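Local coordinates for protein histone-lysine N-methyltransferase, H3 lysine-9 specific SUVH4 (Arabidopsis thaliana, PDB 4QEO) that methylates histone H3 to set a mark of transcriptional repression and binds methylated DNA, so linking DNA methylation to histone methylation, at residues Pro10-Lys13 with Val14-Cys17; Ala73-Ala77 with Val78-Asn82. All coordinates share one frame; numbering follows the deposited sequence.

Contact 1: residues Pro10-Lys13 with Val14-Cys17; sequences PHLK and VTKC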
ATOM      1  N   PRO A  10      -0.675   2.619  17.474  1.00 38.24           N
ATOM      2  CA  PRO A  10      -0.107   1.403  16.875  1.00 34.49           C
ATOM      3  C   PRO A  10      -0.333   1.201  15.372  1.00 32.94           C
ATOM      4  O   PRO A  10       0.596   0.745  14.692  1.00 32.77           O
ATOM      5  CB  PRO A  10      -0.758   0.269  17.693  1.00 34.26           C
ATOM      6  CG  PRO A  10      -0.985   0.881  19.028  1.00 39.35           C
ATOM      7  CD  PRO A  10      -1.353   2.337  18.754  1.00 37.75           C
ATOM      8  N   HIS A  11      -1.521   1.504  14.857  1.00 29.56           N
ATOM      9  CA  HIS A  11      -1.748   1.381  13.418  1.00 37.73           C
ATOM     10  C   HIS A  11      -0.798   2.276  12.623  1.00 38.16           C
ATOM     11  O   HIS A  11      -0.273   1.885  11.577  1.00 34.40           O
ATOM     12  CB  HIS A  11      -3.207   1.687  13.058  1.00 38.67           C
ATOM     13  CG  HIS A  11      -4.176   0.697  13.624  1.00 43.26           C
ATOM     14  ND1 HIS A  11      -4.564   0.711  14.946  1.00 49.30           N
ATOM     15  CD2 HIS A  11      -4.804  -0.361  13.058  1.00 43.97           C
ATOM     16  CE1 HIS A  11      -5.400  -0.288  15.167  1.00 53.52           C
ATOM     17  NE2 HIS A  11      -5.564  -0.952  14.037  1.00 48.61           N
ATOM     18  N   LEU A  12      -0.555   3.477  13.121  1.00 38.60           N
ATOM     19  CA  LEU A  12       0.365   4.366  12.424  1.00 41.20           C
ATOM     20  C   LEU A  12       1.814   3.879  12.524  1.00 36.64           C
ATOM     21  O   LEU A  12       2.603   4.034  11.586  1.00 35.39           O
ATOM     22  CB  LEU A  12       0.223   5.803  12.930  1.00 46.05           C
ATOM     23  CG  LEU A  12      -0.768   6.682  12.152  1.00 57.53           C
ATOM     24  CD1 LEU A  12      -1.440   5.932  10.987  1.00 56.45           C
ATOM     25  CD2 LEU A  12      -1.815   7.295  13.079  1.00 58.82           C
ATOM     26  N   LYS A  13       2.172   3.295  13.660  1.00 31.12           N
ATOM     27  CA  LYS A  13       3.515   2.724  13.807  1.00 36.69           C
ATOM     28  C   LYS A  13       3.750   1.577  12.827  1.00 30.74           C
ATOM     29  O   LYS A  13       4.849   1.452  12.251  1.00 28.11           O
ATOM     30  CB  LYS A  13       3.754   2.247  15.238  1.00 38.22           C
ATOM     31  CG  LYS A  13       3.812   3.391  16.246  1.00 48.48           C
ATOM     32  CD  LYS A  13       3.827   2.874  17.668  1.00 59.19           C
ATOM     33  CE  LYS A  13       5.070   2.052  17.953  1.00 67.80           C
ATOM     34  NZ  LYS A  13       5.059   1.500  19.337  1.00 75.09           N
ATOM     35  N   VAL A  14       2.724   0.734  12.664  1.00 28.14           N
ATOM     36  CA  VAL A  14       2.752  -0.341  11.677  1.00 28.45           C
ATOM     37  C   VAL A  14       2.911   0.259  10.278  1.00 33.62           C
ATOM     38  O   VAL A  14       3.816  -0.134   9.521  1.00 33.96           O
ATOM     39  CB  VAL A  14       1.480  -1.238  11.740  1.00 27.25           C
ATOM     40  CG1 VAL A  14       1.430  -2.188  10.538  1.00 26.80           C
ATOM     41  CG2 VAL A  14       1.448  -2.055  13.072  1.00 21.85           C
ATOM     42  N   THR A  15       2.047   1.222   9.953  1.00 28.67           N
ATOM     43  CA  THR A  15       2.101   1.896   8.649  1.00 29.70           C
ATOM     44  C   THR A  15       3.500   2.400   8.335  1.00 31.62           C
ATOM     45  O   THR A  15       4.038   2.169   7.243  1.00 35.20           O
ATOM     46  CB  THR A  15       1.148   3.101   8.606  1.00 31.95           C
ATOM     47  OG1 THR A  15      -0.193   2.645   8.777  1.00 33.10           O
ATOM     48  CG2 THR A  15       1.271   3.842   7.271  1.00 33.34           C
ATOM     49  N   LYS A  16       4.087   3.078   9.316  1.00 29.32           N
ATOM     50  CA  LYS A  16       5.410   3.677   9.173  1.00 33.12           C
ATOM     51  C   LYS A  16       6.481   2.631   8.951  1.00 31.41           C
ATOM     52  O   LYS A  16       7.361   2.809   8.101  1.00 28.01           O
ATOM     53  CB  LYS A  16       5.734   4.516  10.410  1.00 42.87           C
ATOM     54  CG  LYS A  16       7.204   4.809  10.616  1.00 57.10           C
ATOM     55  CD  LYS A  16       7.410   5.696  11.834  1.00 68.28           C
ATOM     56  CE  LYS A  16       8.879   5.787  12.223  1.00 75.52           C
ATOM     57  NZ  LYS A  16       9.087   6.704  13.381  1.00 79.61           N
ATOM     58  N   CYS A  17       6.404   1.539   9.724  1.00 27.32           N
ATOM     59  CA  CYS A  17       7.370   0.455   9.594  1.00 27.77           C
ATOM     60  C   CYS A  17       7.319  -0.169   8.199  1.00 26.41           C
ATOM     61  O   CYS A  17       8.361  -0.411   7.578  1.00 30.93           O
ATOM     62  CB  CYS A  17       7.146  -0.617  10.678  1.00 31.96           C
ATOM     63  SG  CYS A  17       8.170  -2.123  10.501  1.00 33.86           S
TER
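Thr15 grips the carbonyl oxygen of His11 twice, through its backbone N at 2.9 Å and through its own hydroxyl, OG1 to His11 O being also 2.9 Å. The two donors come from opposite faces of the carbonyl plane: the N-H is nearly straight (167°) and its nitrogen only moderately tilted from that plane, while OG1 stands well above it, 35° out. The rotation that allows this sets OG1 anti to the carbonyl carbon and beside the backbone N (chi1 -63°), folding the hydroxyl back over the preceding turn. Around this pair runs the regular i to i+4 ladder of the first turns of helix 10-30: Val14 N to Pro10 O, Lys16 N to Leu12 O (2.9 Å) and Cys17 N to Lys13 O (3.0 Å). The tight side is lined by Val14, buried, whose CG2 lies 3.3 Å from Pro10 O, and by Cys17, also buried. Leu12 runs alongside Thr15, but its CD1 only comes within 4.2 Å of Thr15 OG1; the leucine packs rather on Glu464 and Asn527, in the neighbourhood of the zinc ligand Cys463. The loose side belongs to the lysines: Lys13 and Lys16 are exposed, and Lys16 carries its extended chain away from the turn. At the start of the helix, Glu9 hydrogen-bonds His11 ND1. A valine in place of Thr15 would probably leave His11 O with the backbone N-H as its one donor here, the opposite face of the carbonyl losing its hydroxyl. The threonine hydroxyl thus donates to a carbonyl one turn back, which fixes its own rotation and gives His11 O a second donor.

Contact 2: residues Ala73-Ala77 with Val78-Asn82; sequences AEMCA and VGFHN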
ATOM      1  N   ALA A  73       8.330 -11.351   3.511  1.00 23.03           N
ATOM      2  CA  ALA A  73       9.306 -10.371   3.991  1.00 22.26           C
ATOM      3  C   ALA A  73       8.670  -9.243   4.803  1.00 21.83           C
ATOM      4  O   ALA A  73       9.228  -8.828   5.805  1.00 25.60           O
ATOM      5  CB  ALA A  73      10.126  -9.795   2.811  1.00 27.63           C
ATOM      6  N   GLU A  74       7.515  -8.737   4.364  1.00 24.52           N
ATOM      7  CA  GLU A  74       6.825  -7.663   5.094  1.00 27.95           C
ATOM      8  C   GLU A  74       6.514  -8.091   6.529  1.00 21.75           C
ATOM      9  O   GLU A  74       6.680  -7.315   7.499  1.00 24.33           O
ATOM     10  CB  GLU A  74       5.505  -7.308   4.407  1.00 32.19           C
ATOM     11  CG  GLU A  74       5.546  -6.156   3.470  1.00 39.66           C
ATOM     12  CD  GLU A  74       4.169  -5.538   3.266  1.00 41.19           C
ATOM     13  OE1 GLU A  74       4.100  -4.384   2.798  1.00 42.47           O
ATOM     14  OE2 GLU A  74       3.157  -6.196   3.595  1.00 33.17           O
ATOM     15  N   MET A  75       6.053  -9.338   6.653  1.00 21.28           N
ATOM     16  CA  MET A  75       5.778  -9.940   7.960  1.00 21.44           C
ATOM     17  C   MET A  75       7.025  -9.994   8.816  1.00 25.80           C
ATOM     18  O   MET A  75       6.971  -9.715  10.024  1.00 22.59           O
ATOM     19  CB  MET A  75       5.157 -11.345   7.813  1.00 20.61           C
ATOM     20  CG  MET A  75       3.788 -11.279   7.169  1.00 26.07           C
ATOM     21  SD  MET A  75       2.888 -12.838   7.205  1.00 37.83           S
ATOM     22  CE  MET A  75       3.475 -13.505   5.704  1.00 23.12           C
ATOM     23  N   CYS A  76       8.156 -10.344   8.203  1.00 22.89           N
ATOM     24  CA  CYS A  76       9.414 -10.240   8.954  1.00 26.20           C
ATOM     25  C   CYS A  76       9.719  -8.802   9.391  1.00 29.84           C
ATOM     26  O   CYS A  76      10.162  -8.566  10.521  1.00 25.85           O
ATOM     27  CB  CYS A  76      10.596 -10.761   8.135  1.00 29.22           C
ATOM     28  SG  CYS A  76      10.443 -12.488   7.616  1.00 32.43           S
ATOM     29  N   ALA A  77       9.495  -7.846   8.487  1.00 24.45           N
ATOM     30  CA  ALA A  77       9.866  -6.453   8.753  1.00 30.27           C
ATOM     31  C   ALA A  77       9.088  -5.897   9.941  1.00 28.50           C
ATOM     32  O   ALA A  77       9.629  -5.128  10.724  1.00 28.52           O
ATOM     33  CB  ALA A  77       9.670  -5.575   7.494  1.00 29.21           C
ATOM     34  N   VAL A  78       7.827  -6.296  10.102  1.00 25.12           N
ATOM     35  CA  VAL A  78       7.095  -5.832  11.291  1.00 27.28           C
ATOM     36  C   VAL A  78       7.348  -6.661  12.563  1.00 28.96           C
ATOM     37  O   VAL A  78       7.094  -6.209  13.682  1.00 25.40           O
ATOM     38  CB  VAL A  78       5.585  -5.705  11.033  1.00 33.80           C
ATOM     39  CG1 VAL A  78       5.339  -4.710   9.920  1.00 35.13           C
ATOM     40  CG2 VAL A  78       5.010  -7.016  10.664  1.00 31.85           C
ATOM     41  N   GLY A  79       7.865  -7.867  12.397  1.00 26.22           N
ATOM     42  CA  GLY A  79       8.078  -8.739  13.538  1.00 27.46           C
ATOM     43  C   GLY A  79       6.888  -9.654  13.804  1.00 24.73           C
ATOM     44  O   GLY A  79       6.836 -10.309  14.845  1.00 25.04           O
ATOM     45  N   PHE A  80       5.956  -9.695  12.851  1.00 22.49           N
ATOM     46  CA  PHE A  80       4.730 -10.518  12.913  1.00 24.40           C
ATOM     47  C   PHE A  80       5.034 -12.014  12.726  1.00 24.46           C
ATOM     48  O   PHE A  80       4.453 -12.882  13.401  1.00 20.57           O
ATOM     49  CB  PHE A  80       3.754 -10.022  11.827  1.00 24.57           C
ATOM     50  CG  PHE A  80       2.461 -10.802  11.733  1.00 23.32           C
ATOM     51  CD1 PHE A  80       2.366 -11.925  10.923  1.00 24.07           C
ATOM     52  CD2 PHE A  80       1.328 -10.387  12.433  1.00 23.83           C
ATOM     53  CE1 PHE A  80       1.161 -12.640  10.824  1.00 22.01           C
ATOM     54  CE2 PHE A  80       0.120 -11.088  12.342  1.00 21.73           C
ATOM     55  CZ  PHE A  80       0.036 -12.219  11.544  1.00 24.17           C
ATOM     56  N   HIS A  81       5.915 -12.310  11.779  1.00 25.16           N
ATOM     57  CA  HIS A  81       6.383 -13.678  11.542  1.00 24.24           C
ATOM     58  C   HIS A  81       7.839 -13.572  11.093  1.00 30.61           C
ATOM     59  O   HIS A  81       8.140 -12.989  10.049  1.00 28.20           O
ATOM     60  CB  HIS A  81       5.510 -14.364  10.481  1.00 21.62           C
ATOM     61  CG  HIS A  81       5.681 -15.855  10.407  1.00 24.65           C
ATOM     62  ND1 HIS A  81       4.813 -16.739  11.023  1.00 24.90           N
ATOM     63  CD2 HIS A  81       6.607 -16.616   9.770  1.00 20.87           C
ATOM     64  CE1 HIS A  81       5.203 -17.978  10.774  1.00 26.96           C
ATOM     65  NE2 HIS A  81       6.288 -17.933  10.017  1.00 22.91           N
ATOM     66  N   ASN A  82       8.741 -14.137  11.889  1.00 26.00           N
ATOM     67  CA  ASN A  82      10.160 -13.792  11.810  1.00 28.12           C
ATOM     68  C   ASN A  82      11.059 -14.661  10.937  1.00 33.60           C
ATOM     69  O   ASN A  82      12.271 -14.464  10.905  1.00 44.66           O
ATOM     70  CB  ASN A  82      10.741 -13.671  13.219  1.00 32.14           C
ATOM     71  CG  ASN A  82      10.140 -12.505  13.979  1.00 42.27           C
ATOM     72  OD1 ASN A  82      10.571 -11.351  13.818  1.00 42.19           O
ATOM     73  ND2 ASN A  82       9.113 -12.790  14.789  1.00 45.50           N
TER
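Met75 O collects three backbone N-H groups as helix 72-78 ends in a Schellman motif, all weak bonds: Gly79 N at 3.1 Å, Phe80 N at 3.0 Å (the 6→1 bond) and His81 N, the longest but nearly straight at 174°. Gly79 N also bonds weakly to Cys76 O, the 5→2 bond, whereas Val78 N to Glu74 O (3.0 Å) is the last full-strength i to i+4 bond. Gly79 is the first non-helical residue: its positive phi (92°) takes the chain out of the helix, and a side chain there would jam against the carbonyl oxygen of Val78. A CA-H...O contact follows, Cys76 CA to His81 O at 3.2 Å, as the chain doubles back beside the helix. Among side chains, Met75 and Phe80 form the motif's hydrophobic pair, side by side in a Met-aromatic contact, with SD 3.9 Å from Phe80 CD1 and oblique to the ring. Phe80 CG, anti to the backbone N (chi1 178°), carries the ring alongside the thioether. Nearer the backbone, Met75 CB meets His81 CB at 4.0 Å. Outside, Phe80 makes a cation-pi contact with Arg166 and an edge-to-face one with Tyr184, while His81 ND1 hydrogen-bonds Ser109 OG. This buried helix end of the SRA domain packs Ala77 and Val78 against helix 10-30, Ala73 and Cys76 against helix 36-46, and Met75 against strand 68-69, before the chain runs on to strand 88-91.

How the contacts relate
Both contacts are local: contact 1 lies in the opening turns of helix 10-30, and contact 2 is the C-terminal end of helix 72-78 and the loop that follows. Their centres are about 13 Å apart and they touch, Cys17 SG packing 3.3 Å from Ala77 O, so the buried side of contact 1 meets the helical part of contact 2. Contact 1 is only partly buried, with lysines facing solvent and a regular bond ladder; contact 2 is core, with weaker, converging backbone bonds and sulfur and aromatic groups. The first lies toward the zinc site of Cys463, the second nearer the bound DNA.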